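Local coordinates for tail spike protein gp49 (PDB 4RU4), which is a trimeric phage tailspike that probably acts as a lyase on the O-specific polysaccharide of Pseudomonas during entry into the host cell, at residues 273-281 / 304-313; 491-499 / 535-543. All coordinates share one frame; numbering follows the deposited sequence. Where two conformers were deposited one is given.

Overall arrangement
Both contacts belong to one elongated tailspike subunit, whose central portion is a parallel beta-helix of the pectin lyase-like kind. Contact 1 joins two successive coils of that helix and is almost wholly buried; its centre lies about 12 Å from the centre of the chain. Contact 2 comes later in the chain, where the last part of the beta-helix meets the C-terminal Ig-like domain, about 31 Å from the chain centre. The centres of contact 1 and contact 2 are about 43 Å apart. The nearest atoms of contact 1 and contact 2 are about 29 Å apart, so they do not touch. Each borders a neighbouring subunit of the trimer, and both lie away from the calcium site of Gly368 and Asp394.

Contact 1: 273-281 / 304-313; sequences IIFGNCHDG and GCVPVRNVRM
OD1 of Asn310, the residue whose amide nitrogen reaches across to Asp280, is gripped side-on by Arg312, at 2.9 Å from NE and with NH2 coming from the other face of the amide plane. Thr344 of the second subunit binds the same oxygen, so the amide is fixed with its nitrogen turned to the carboxylate. Asn310 ND2 donates to Asp280 OD1 at 3.0 Å, in its own amide plane but from above the carboxylate plane; Arg319 of the second subunit pairs with that carboxylate oxygen. An amide suits position 310 because it accepts on one branch and donates on the other.

These are corners of neighbouring coils in a parallel beta-helix, the fold of the pectin lyase-like family. Arg309 N bonds to Cys278 O, and Arg309 O receives Asp280 N; past the corner, Arg312 N donates to Gly281 O.

Inside the coils, Val311 has CG1 anti to the backbone N (chi1 -177°), which sets that methyl over the centre of the Phe275 ring, 3.9 Å from the centroid. Met313 makes an oblique Met-aromatic contact with the ring, its CE 3.7 Å from Phe275 CD1, and Phe248 of the preceding coil adds another ring.

On the face buried against the Ig-like insertion, Arg309 CB lies over the His279 ring, while one water joins His279 ND1, Pro307 O and Arg309 NH1. Arg309 NH1 also bonds to Gly168 O, and NE forms a salt bridge with Glu336. Earlier, Asn277 ND2 donates to Val306 O at 2.8 Å and 167°, and Asn277 OD1 accepts from Asp300 N.

Contact 2: 491-499 / 535-543; sequences GLPSGITLA and TFRYIYPKA
Arg537 reaches from the C-terminal Ig-like domain to Leu492, just before a turn near the end of the pectin lyase-like beta-helix, and its side chain crosses the junction between the two. CB lies 4.1 Å above the ring plane of Tyr538, next along the chain. CG is anti to the backbone N (chi1 -176°), which sends the extended chain past the turn, with CG 3.7 Å from Ser494 CA. NE then donates to Tyr538 OH at 3.0 Å. Around CZ the flat guanidinium carries Ser494 N over one face, 3.6 Å above its plane. At the tip NH2 donates to Leu492 O at 2.9 Å and 163°, close to the guanidinium plane. Arginine fits because its long arm spans the junction and two of its N-H groups, on NE and NH2, serve a phenol and a carbonyl. Glu601 of the third subunit packs against it.

Pro493 to Ile496 form a type II turn, whose third place is held by Gly495 with a positive phi of 97°, a conformation that glycine adopts easily. Gly495 N bonds to Arg537 O at 2.7 Å. Beyond it Ile539 bridges Thr497 in the parallel manner, its N giving to Ile496 O and its O taking Leu498 N, so the loop adds a single bridge at the start of 497-501, an outermost strand of its sheet within this chain.

Tyr538 is clasped between Arg537 CB on one face and Leu492 CD1 on the other, while Ile496 runs alongside; its hydroxyl also bonds to the terminal carboxylate of Val602 of the third subunit. Leu498 CD1 lies 3.6 Å from Tyr540 CD1. Pro493 O, buried without a polar partner, lies at the edge of the Tyr538 ring, 3.6 Å from CE1.

Contact 1: 273-281 / 304-313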
ATOM      1  N   ILE B 273      21.117   7.046   0.852  1.00  5.72           N
ATOM      2  CA  ILE B 273      20.623   7.577   2.131  1.00  5.71           C
ATOM      3  C   ILE B 273      20.794   6.482   3.179  1.00  6.52           C
ATOM      4  O   ILE B 273      20.377   5.336   2.959  1.00  6.88           O
ATOM      5  CB  ILE B 273      19.111   7.898   2.053  1.00  6.35           C
ATOM      6  CG1 ILE B 273      18.823   8.850   0.904  1.00  6.33           C
ATOM      7  CG2 ILE B 273      18.600   8.528   3.360  1.00  7.58           C
ATOM      8  CD1 ILE B 273      17.303   8.852   0.427  1.00  5.34           C
ATOM      9  N   ILE B 274      21.414   6.811   4.307  1.00  5.98           N
ATOM     10  CA  ILE B 274      21.545   5.841   5.377  1.00  5.93           C
ATOM     11  C   ILE B 274      21.004   6.390   6.694  1.00  9.90           C
ATOM     12  O   ILE B 274      21.270   7.550   7.085  1.00  5.97           O
ATOM     13  CB  ILE B 274      22.993   5.289   5.548  1.00  8.77           C
ATOM     14  CG1 ILE B 274      23.055   4.396   6.802  1.00 11.38           C
ATOM     15  CG2 ILE B 274      24.020   6.437   5.618  1.00  9.06           C
ATOM     16  CD1 ILE B 274      24.101   3.366   6.786  1.00 13.94           C
ATOM     17  N   PHE B 275      20.217   5.548   7.358  1.00  7.13           N
ATOM     18  CA  PHE B 275      19.678   5.866   8.681  1.00  5.89           C
ATOM     19  C   PHE B 275      20.456   5.021   9.672  1.00 10.71           C
ATOM     20  O   PHE B 275      20.249   3.806   9.725  1.00 11.78           O
ATOM     21  CB  PHE B 275      18.174   5.533   8.769  1.00  5.74           C
ATOM     22  CG  PHE B 275      17.283   6.425   7.910  1.00  8.20           C
ATOM     23  CD1 PHE B 275      17.090   6.150   6.567  1.00 11.26           C
ATOM     24  CD2 PHE B 275      16.623   7.516   8.451  1.00  5.57           C
ATOM     25  CE1 PHE B 275      16.271   6.962   5.772  1.00  5.97           C
ATOM     26  CE2 PHE B 275      15.795   8.327   7.665  1.00  5.59           C
ATOM     27  CZ  PHE B 275      15.640   8.036   6.309  1.00  5.89           C
ATOM     28  N   GLY B 276      21.376   5.644  10.414  1.00  7.82           N
ATOM     29  CA  GLY B 276      22.184   4.928  11.388  1.00  7.75           C
ATOM     30  C   GLY B 276      21.624   5.189  12.773  1.00  6.34           C
ATOM     31  O   GLY B 276      21.486   6.353  13.186  1.00  8.96           O
ATOM     32  N   ASN B 277      21.262   4.125  13.479  1.00  6.36           N
ATOM     33  CA  ASN B 277      20.785   4.275  14.860  1.00  9.82           C
ATOM     34  C   ASN B 277      19.629   5.283  14.981  1.00 11.28           C
ATOM     35  O   ASN B 277      19.631   6.137  15.861  1.00  6.59           O
ATOM     36  CB  ASN B 277      21.974   4.670  15.758  1.00  6.60           C
ATOM     37  CG  ASN B 277      23.184   3.731  15.576  1.00 10.94           C
ATOM     38  OD1 ASN B 277      24.276   4.179  15.219  1.00  9.13           O
ATOM     39  ND2 ASN B 277      22.992   2.415  15.847  1.00  6.74           N
ATOM     40  N   CYS B 278      18.648   5.188  14.079  1.00  6.11           N
ATOM     41  CA  CYS B 278      17.570   6.160  14.034  1.00  6.80           C
ATOM     42  C   CYS B 278      16.253   5.506  14.414  1.00 10.95           C
ATOM     43  O   CYS B 278      16.091   4.282  14.273  1.00  8.19           O
ATOM     44  CB  CYS B 278      17.412   6.755  12.630  1.00  6.19           C
ATOM     45  SG  CYS B 278      18.703   7.935  12.102  1.00  8.75           S
ATOM     46  N   HIS B 279      15.290   6.324  14.831  1.00  8.00           N
ATOM     47  CA  HIS B 279      14.006   5.806  15.304  1.00  6.65           C
ATOM     48  C   HIS B 279      12.927   6.750  14.765  1.00  8.38           C
ATOM     49  O   HIS B 279      13.098   7.963  14.844  1.00  7.90           O
ATOM     50  CB  HIS B 279      14.047   5.755  16.848  1.00  7.30           C
ATOM     51  CG  HIS B 279      12.901   5.010  17.493  1.00  5.83           C
ATOM     52  ND1 HIS B 279      13.090   4.082  18.500  1.00  6.22           N
ATOM     53  CD2 HIS B 279      11.560   5.096  17.313  1.00  8.83           C
ATOM     54  CE1 HIS B 279      11.917   3.610  18.891  1.00  5.88           C
ATOM     55  NE2 HIS B 279      10.969   4.213  18.192  1.00  6.59           N
ATOM     56  N   ASP B 280      11.857   6.200  14.182  1.00  5.88           N
ATOM     57  CA  ASP B 280      10.807   6.977  13.515  1.00  5.40           C
ATOM     58  C   ASP B 280      11.303   7.616  12.207  1.00  6.18           C
ATOM     59  O   ASP B 280      12.490   7.561  11.891  1.00  8.44           O
ATOM     60  CB  ASP B 280      10.164   8.048  14.432  1.00  5.91           C
ATOM     61  CG  ASP B 280       8.885   7.565  15.111  1.00  9.50           C
ATOM     62  OD1 ASP B 280       8.883   6.435  15.638  1.00  9.56           O
ATOM     63  OD2 ASP B 280       7.876   8.327  15.129  1.00  8.00           O
ATOM     64  N   GLY B 281      10.391   8.212  11.455  1.00  7.68           N
ATOM     65  CA  GLY B 281      10.781   8.895  10.231  1.00  5.17           C
ATOM     66  C   GLY B 281      11.013   7.948   9.072  1.00  6.61           C
ATOM     67  O   GLY B 281      10.450   6.845   9.016  1.00  7.87           O
ATOM     68  N   GLY B 304      25.107   5.799  22.176  1.00 11.35           N
ATOM     69  CA  GLY B 304      23.750   5.926  21.680  1.00 11.93           C
ATOM     70  C   GLY B 304      23.456   5.134  20.420  1.00  9.53           C
ATOM     71  O   GLY B 304      22.444   5.387  19.754  1.00  8.46           O
ATOM     72  N   CYS B 305      24.318   4.174  20.084  1.00  9.29           N
ATOM     73  CA  CYS B 305      24.158   3.435  18.826  1.00 10.29           C
ATOM     74  C   CYS B 305      23.107   2.329  18.916  1.00  7.55           C
ATOM     75  O   CYS B 305      23.425   1.145  18.784  1.00  7.05           O
ATOM     76  CB  CYS B 305      25.500   2.871  18.313  1.00 10.14           C
ATOM     77  SG  CYS B 305      26.419   1.827  19.482  1.00 10.29           S
ATOM     78  N   VAL B 306      21.855   2.735  19.068  1.00  8.70           N
ATOM     79  CA  VAL B 306      20.749   1.816  19.340  1.00  6.78           C
ATOM     80  C   VAL B 306      20.139   1.278  18.056  1.00  6.98           C
ATOM     81  O   VAL B 306      20.511   1.741  16.975  1.00  8.05           O
ATOM     82  CB  VAL B 306      19.680   2.517  20.198  1.00  9.19           C
ATOM     83  CG1 VAL B 306      20.308   2.896  21.544  1.00  6.92           C
ATOM     84  CG2 VAL B 306      19.096   3.754  19.468  1.00  6.59           C
ATOM     85  N   PRO B 307      19.245   0.271  18.166  1.00  6.54           N
ATOM     86  CA  PRO B 307      18.674  -0.311  16.954  1.00  7.69           C
ATOM     87  C   PRO B 307      17.823   0.677  16.147  1.00  7.87           C
ATOM     88  O   PRO B 307      17.291   1.651  16.665  1.00  7.36           O
ATOM     89  CB  PRO B 307      17.778  -1.434  17.499  1.00  7.70           C
ATOM     90  CG  PRO B 307      18.498  -1.862  18.791  1.00  7.98           C
ATOM     91  CD  PRO B 307      18.873  -0.525  19.368  1.00  6.62           C
ATOM     92  N   VAL B 308      17.702   0.390  14.865  1.00  6.56           N
ATOM     93  CA  VAL B 308      16.984   1.248  13.964  1.00  5.98           C
ATOM     94  C   VAL B 308      15.536   0.765  13.985  1.00  6.71           C
ATOM     95  O   VAL B 308      15.281  -0.395  13.634  1.00  8.68           O
ATOM     96  CB  VAL B 308      17.558   1.080  12.546  1.00  8.16           C
ATOM     97  CG1 VAL B 308      16.684   1.826  11.529  1.00  6.12           C
ATOM     98  CG2 VAL B 308      19.009   1.539  12.513  1.00  6.08           C
ATOM     99  N   ARG B 309      14.591   1.629  14.371  1.00  5.79           N
ATOM    100  CA  ARG B 309      13.199   1.175  14.537  1.00  8.35           C
ATOM    101  C   ARG B 309      12.153   2.120  13.976  1.00  8.63           C
ATOM    102  O   ARG B 309      12.301   3.323  14.085  1.00  5.56           O
ATOM    103  CB  ARG B 309      12.888   0.951  16.023  1.00  5.77           C
ATOM    104  CG  ARG B 309      13.661  -0.222  16.648  1.00  5.90           C
ATOM    105  CD  ARG B 309      12.991  -0.604  17.952  1.00  7.36           C
ATOM    106  NE  ARG B 309      13.588  -1.757  18.641  1.00  8.55           N
ATOM    107  CZ  ARG B 309      14.582  -1.682  19.520  1.00  6.71           C
ATOM    108  NH1 ARG B 309      15.154  -0.512  19.829  1.00  6.30           N
ATOM    109  NH2 ARG B 309      15.003  -2.788  20.117  1.00  7.25           N
ATOM    110  N   ASN B 310      11.070   1.551  13.442  1.00  5.61           N
ATOM    111  CA  ASN B 310       9.956   2.326  12.862  1.00  5.32           C
ATOM    112  C   ASN B 310      10.458   3.320  11.838  1.00  8.07           C
ATOM    113  O   ASN B 310       9.966   4.441  11.746  1.00  6.70           O
ATOM    114  CB  ASN B 310       9.071   3.028  13.920  1.00  5.32           C
ATOM    115  CG  ASN B 310       7.747   3.564  13.325  1.00  6.78           C
ATOM    116  OD1 ASN B 310       7.144   2.932  12.452  1.00  6.15           O
ATOM    117  ND2 ASN B 310       7.339   4.762  13.750  1.00  6.43           N
ATOM    118  N   VAL B 311      11.438   2.896  11.045  1.00  8.32           N
ATOM    119  CA  VAL B 311      11.890   3.716   9.921  1.00  6.05           C
ATOM    120  C   VAL B 311      11.271   3.127   8.658  1.00  6.42           C
ATOM    121  O   VAL B 311      11.363   1.921   8.399  1.00  7.84           O
ATOM    122  CB  VAL B 311      13.441   3.839   9.839  1.00  7.51           C
ATOM    123  CG1 VAL B 311      13.842   4.761   8.684  1.00  6.06           C
ATOM    124  CG2 VAL B 311      14.024   4.353  11.187  1.00  5.51           C
ATOM    125  N   ARG B 312      10.577   3.984   7.909  1.00  5.07           N
ATOM    126  CA  ARG B 312       9.731   3.531   6.820  1.00  4.97           C
ATOM    127  C   ARG B 312      10.172   4.168   5.500  1.00  6.70           C
ATOM    128  O   ARG B 312      10.208   5.386   5.391  1.00  5.07           O
ATOM    129  CB  ARG B 312       8.272   3.889   7.138  1.00  6.83           C
ATOM    130  CG  ARG B 312       7.863   3.476   8.538  1.00  7.11           C
ATOM    131  CD  ARG B 312       7.731   1.934   8.620  1.00  8.54           C
ATOM    132  NE  ARG B 312       7.326   1.529   9.965  1.00  9.87           N
ATOM    133  CZ  ARG B 312       7.085   0.263  10.322  1.00  8.21           C
ATOM    134  NH1 ARG B 312       7.217  -0.721   9.436  1.00  4.99           N
ATOM    135  NH2 ARG B 312       6.702  -0.014  11.562  1.00  7.98           N
ATOM    136  N   MET B 313      10.510   3.343   4.498  1.00  4.93           N
ATOM    137  CA  MET B 313      10.862   3.862   3.186  1.00  4.91           C
ATOM    138  C   MET B 313       9.646   3.676   2.279  1.00 10.14           C
ATOM    139  O   MET B 313       9.182   2.551   2.085  1.00 13.83           O
ATOM    140  CB  MET B 313      12.054   3.103   2.599  1.00  8.45           C
ATOM    141  CG  MET B 313      13.152   2.745   3.596  1.00 16.64           C
ATOM    142  SD  MET B 313      13.747   4.142   4.584  1.00 10.33           S
ATOM    143  CE  MET B 313      14.958   3.268   5.564  1.00  8.26           C
TER
HETATM  144  O   HOH W   1      15.372   2.235  18.668  1.00  7.08           O
HETATM  145  O   HOH W   2       8.160   6.231  10.649  1.00  8.32           O

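Contact 2: 491-499 / 535-543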
ATOM      1  N   GLY B 491       0.705 -21.237 -11.304  1.00  6.02           N
ATOM      2  CA  GLY B 491       1.764 -21.271 -12.286  1.00  9.27           C
ATOM      3  C   GLY B 491       2.891 -22.281 -12.099  1.00 13.13           C
ATOM      4  O   GLY B 491       3.906 -22.183 -12.776  1.00 10.71           O
ATOM      5  N   LEU B 492       2.735 -23.229 -11.173  1.00  8.66           N
ATOM      6  CA  LEU B 492       3.756 -24.244 -10.967  1.00  7.42           C
ATOM      7  C   LEU B 492       3.690 -25.221 -12.119  1.00 11.76           C
ATOM      8  O   LEU B 492       2.593 -25.703 -12.479  1.00 15.58           O
ATOM      9  CB  LEU B 492       3.508 -25.014  -9.665  1.00  7.47           C
ATOM     10  CG  LEU B 492       3.669 -24.226  -8.369  1.00 11.13           C
ATOM     11  CD1 LEU B 492       3.263 -25.097  -7.165  1.00 11.36           C
ATOM     12  CD2 LEU B 492       5.115 -23.704  -8.249  1.00 10.77           C
ATOM     13  N   PRO B 493       4.846 -25.527 -12.718  1.00 10.71           N
ATOM     14  CA  PRO B 493       4.814 -26.506 -13.798  1.00  9.73           C
ATOM     15  C   PRO B 493       4.869 -27.938 -13.251  1.00 10.52           C
ATOM     16  O   PRO B 493       5.241 -28.165 -12.090  1.00 10.51           O
ATOM     17  CB  PRO B 493       6.072 -26.175 -14.602  1.00 13.54           C
ATOM     18  CG  PRO B 493       7.019 -25.667 -13.605  1.00 11.89           C
ATOM     19  CD  PRO B 493       6.187 -24.945 -12.537  1.00 10.27           C
ATOM     20  N   SER B 494       4.484 -28.905 -14.077  0.52  9.04           N
ATOM     21  CA  SER B 494       4.495 -30.293 -13.626  0.52 10.14           C
ATOM     22  C   SER B 494       5.926 -30.790 -13.370  0.52 11.45           C
ATOM     23  O   SER B 494       6.890 -30.353 -14.013  0.52 10.37           O
ATOM     24  CB  SER B 494       3.760 -31.204 -14.623  0.52 12.33           C
ATOM     25  OG  SER B 494       4.461 -31.293 -15.850  0.52 14.16           O
ATOM     26  N   GLY B 495       6.064 -31.685 -12.403  1.00 10.14           N
ATOM     27  CA  GLY B 495       7.356 -32.293 -12.119  1.00 10.65           C
ATOM     28  C   GLY B 495       8.139 -31.656 -10.988  1.00 10.70           C
ATOM     29  O   GLY B 495       9.128 -32.235 -10.528  1.00 11.37           O
ATOM     30  N   ILE B 496       7.711 -30.489 -10.516  1.00  6.67           N
ATOM     31  CA  ILE B 496       8.450 -29.836  -9.415  1.00  7.61           C
ATOM     32  C   ILE B 496       8.327 -30.582  -8.073  1.00  9.36           C
ATOM     33  O   ILE B 496       7.451 -31.419  -7.888  1.00 12.55           O
ATOM     34  CB  ILE B 496       8.118 -28.301  -9.296  1.00 12.82           C
ATOM     35  CG1 ILE B 496       6.683 -28.008  -8.811  1.00 12.86           C
ATOM     36  CG2 ILE B 496       8.365 -27.616 -10.664  1.00 13.36           C
ATOM     37  CD1 ILE B 496       6.385 -28.171  -7.287  1.00  7.69           C
ATOM     38  N   THR B 497       9.237 -30.284  -7.161  1.00  8.93           N
ATOM     39  CA  THR B 497       9.188 -30.797  -5.797  1.00 11.00           C
ATOM     40  C   THR B 497       8.675 -29.672  -4.896  1.00 10.65           C
ATOM     41  O   THR B 497       9.202 -28.571  -4.920  1.00 11.08           O
ATOM     42  CB  THR B 497      10.593 -31.216  -5.351  1.00 11.53           C
ATOM     43  OG1 THR B 497      11.032 -32.316  -6.178  1.00 12.90           O
ATOM     44  CG2 THR B 497      10.604 -31.614  -3.871  1.00 11.91           C
ATOM     45  N   LEU B 498       7.665 -29.944  -4.088  1.00  8.92           N
ATOM     46  CA  LEU B 498       7.098 -28.891  -3.252  1.00  8.03           C
ATOM     47  C   LEU B 498       8.073 -28.432  -2.176  1.00  9.24           C
ATOM     48  O   LEU B 498       8.256 -27.233  -1.955  1.00  9.10           O
ATOM     49  CB  LEU B 498       5.786 -29.373  -2.601  1.00  8.80           C
ATOM     50  CG  LEU B 498       4.639 -29.564  -3.578  1.00  9.12           C
ATOM     51  CD1 LEU B 498       3.590 -30.466  -2.968  1.00 13.07           C
ATOM     52  CD2 LEU B 498       4.075 -28.184  -3.927  1.00  6.04           C
ATOM     53  N   ALA B 499       8.680 -29.376  -1.477  1.00  8.53           N
ATOM     54  CA  ALA B 499       9.591 -28.997  -0.427  1.00  8.49           C
ATOM     55  C   ALA B 499      10.604 -30.088  -0.140  1.00 13.71           C
ATOM     56  O   ALA B 499      10.247 -31.176   0.296  1.00 16.72           O
ATOM     57  CB  ALA B 499       8.799 -28.645   0.850  1.00  9.66           C
ATOM     58  N   THR B 535       1.041 -40.604 -11.308  1.00  8.52           N
ATOM     59  CA  THR B 535       2.242 -39.898 -10.877  1.00  7.51           C
ATOM     60  C   THR B 535       1.801 -38.468 -10.575  1.00  9.98           C
ATOM     61  O   THR B 535       1.256 -37.810 -11.446  1.00 10.21           O
ATOM     62  CB  THR B 535       3.313 -39.872 -11.997  1.00 11.99           C
ATOM     63  OG1 THR B 535       3.676 -41.205 -12.361  1.00 11.32           O
ATOM     64  CG2 THR B 535       4.560 -39.111 -11.551  1.00 12.35           C
ATOM     65  N   PHE B 536       2.031 -37.993  -9.355  1.00  7.23           N
ATOM     66  CA  PHE B 536       1.549 -36.670  -8.959  1.00 11.29           C
ATOM     67  C   PHE B 536       2.239 -35.565  -9.762  1.00 12.40           C
ATOM     68  O   PHE B 536       3.449 -35.644 -10.048  1.00 10.77           O
ATOM     69  CB  PHE B 536       1.820 -36.410  -7.479  1.00  6.25           C
ATOM     70  CG  PHE B 536       1.247 -37.455  -6.540  1.00  8.50           C
ATOM     71  CD1 PHE B 536       0.013 -38.053  -6.784  1.00  8.41           C
ATOM     72  CD2 PHE B 536       1.963 -37.841  -5.408  1.00  8.15           C
ATOM     73  CE1 PHE B 536      -0.506 -39.007  -5.895  1.00  9.60           C
ATOM     74  CE2 PHE B 536       1.459 -38.790  -4.534  1.00  6.41           C
ATOM     75  CZ  PHE B 536       0.224 -39.379  -4.777  1.00  6.46           C
ATOM     76  N   ARG B 537       1.474 -34.517 -10.075  1.00 10.41           N
ATOM     77  CA  ARG B 537       2.017 -33.357 -10.763  1.00 10.26           C
ATOM     78  C   ARG B 537       3.172 -32.748  -9.975  1.00 12.17           C
ATOM     79  O   ARG B 537       4.129 -32.268 -10.568  1.00 11.88           O
ATOM     80  CB  ARG B 537       0.935 -32.308 -10.960  1.00  8.95           C
ATOM     81  CG  ARG B 537       1.389 -31.068 -11.768  1.00 11.75           C
ATOM     82  CD  ARG B 537       0.256 -29.991 -11.781  1.00 10.35           C
ATOM     83  NE  ARG B 537       0.715 -28.757 -12.432  1.00 12.66           N
ATOM     84  CZ  ARG B 537       0.693 -28.576 -13.747  1.00 12.30           C
ATOM     85  NH1 ARG B 537       0.213 -29.531 -14.545  1.00  7.20           N
ATOM     86  NH2 ARG B 537       1.140 -27.445 -14.265  1.00 11.14           N
ATOM     87  N   TYR B 538       3.050 -32.737  -8.640  1.00 10.69           N
ATOM     88  CA  TYR B 538       4.117 -32.274  -7.753  1.00 10.57           C
ATOM     89  C   TYR B 538       4.576 -33.413  -6.839  1.00  9.67           C
ATOM     90  O   TYR B 538       3.779 -34.244  -6.420  1.00  8.24           O
ATOM     91  CB  TYR B 538       3.636 -31.101  -6.873  1.00  6.59           C
ATOM     92  CG  TYR B 538       2.901 -30.037  -7.664  1.00  9.82           C
ATOM     93  CD1 TYR B 538       3.380 -29.618  -8.906  1.00 14.51           C
ATOM     94  CD2 TYR B 538       1.725 -29.476  -7.194  1.00 13.43           C
ATOM     95  CE1 TYR B 538       2.694 -28.664  -9.657  1.00 16.17           C
ATOM     96  CE2 TYR B 538       1.025 -28.504  -7.943  1.00 13.07           C
ATOM     97  CZ  TYR B 538       1.521 -28.118  -9.168  1.00 15.30           C
ATOM     98  OH  TYR B 538       0.854 -27.180  -9.916  1.00 16.98           O
ATOM     99  N   ILE B 539       5.857 -33.416  -6.491  1.00  9.37           N
ATOM    100  CA  ILE B 539       6.366 -34.380  -5.536  1.00  9.74           C
ATOM    101  C   ILE B 539       6.236 -33.824  -4.106  1.00 12.22           C
ATOM    102  O   ILE B 539       6.714 -32.727  -3.812  1.00 10.52           O
ATOM    103  CB  ILE B 539       7.843 -34.708  -5.840  1.00 12.49           C
ATOM    104  CG1 ILE B 539       7.970 -35.309  -7.246  1.00 13.38           C
ATOM    105  CG2 ILE B 539       8.410 -35.646  -4.772  1.00 11.93           C
ATOM    106  CD1 ILE B 539       9.348 -35.194  -7.829  1.00 17.12           C
ATOM    107  N   TYR B 540       5.596 -34.590  -3.224  1.00 10.76           N
ATOM    108  CA  TYR B 540       5.398 -34.198  -1.826  1.00  9.78           C
ATOM    109  C   TYR B 540       6.640 -34.499  -0.965  1.00 10.67           C
ATOM    110  O   TYR B 540       7.485 -35.305  -1.357  1.00  9.00           O
ATOM    111  CB  TYR B 540       4.162 -34.918  -1.245  1.00  7.09           C
ATOM    112  CG  TYR B 540       2.854 -34.460  -1.848  1.00  6.48           C
ATOM    113  CD1 TYR B 540       2.188 -33.338  -1.340  1.00  5.78           C
ATOM    114  CD2 TYR B 540       2.281 -35.146  -2.934  1.00  7.02           C
ATOM    115  CE1 TYR B 540       0.996 -32.900  -1.892  1.00  7.76           C
ATOM    116  CE2 TYR B 540       1.082 -34.714  -3.514  1.00  8.97           C
ATOM    117  CZ  TYR B 540       0.429 -33.592  -2.966  1.00  9.54           C
ATOM    118  OH  TYR B 540      -0.761 -33.154  -3.515  1.00  7.01           O
ATOM    119  N   PRO B 541       6.764 -33.838   0.208  1.00 10.80           N
ATOM    120  CA  PRO B 541       7.911 -34.142   1.080  1.00 11.26           C
ATOM    121  C   PRO B 541       7.863 -35.540   1.677  1.00 14.31           C
ATOM    122  O   PRO B 541       8.902 -36.051   2.076  1.00 16.01           O
ATOM    123  CB  PRO B 541       7.820 -33.092   2.204  1.00 12.86           C
ATOM    124  CG  PRO B 541       6.829 -32.054   1.728  1.00 15.29           C
ATOM    125  CD  PRO B 541       5.925 -32.745   0.729  1.00 11.84           C
ATOM    126  N   LYS B 542       6.680 -36.147   1.740  1.00 12.80           N
ATOM    127  CA  LYS B 542       6.518 -37.510   2.255  1.00  9.92           C
ATOM    128  C   LYS B 542       5.206 -38.025   1.665  1.00  8.57           C
ATOM    129  O   LYS B 542       4.518 -37.265   0.995  1.00  7.89           O
ATOM    130  CB  LYS B 542       6.442 -37.501   3.789  1.00 12.89           C
ATOM    131  CG  LYS B 542       5.316 -36.608   4.348  1.00 15.09           C
ATOM    132  CD  LYS B 542       5.495 -36.403   5.860  1.00 17.26           C
ATOM    133  CE  LYS B 542       4.286 -35.719   6.464  1.00 17.69           C
ATOM    134  NZ  LYS B 542       4.402 -35.659   7.962  1.00 15.95           N
ATOM    135  N   ALA B 543       4.861 -39.293   1.889  1.00  7.12           N
ATOM    136  CA  ALA B 543       3.606 -39.827   1.341  1.00 10.61           C
ATOM    137  C   ALA B 543       2.438 -38.966   1.800  1.00 10.63           C
ATOM    138  O   ALA B 543       2.288 -38.672   2.978  1.00 11.51           O
ATOM    139  CB  ALA B 543       3.392 -41.246   1.757  1.00 11.68           C
TER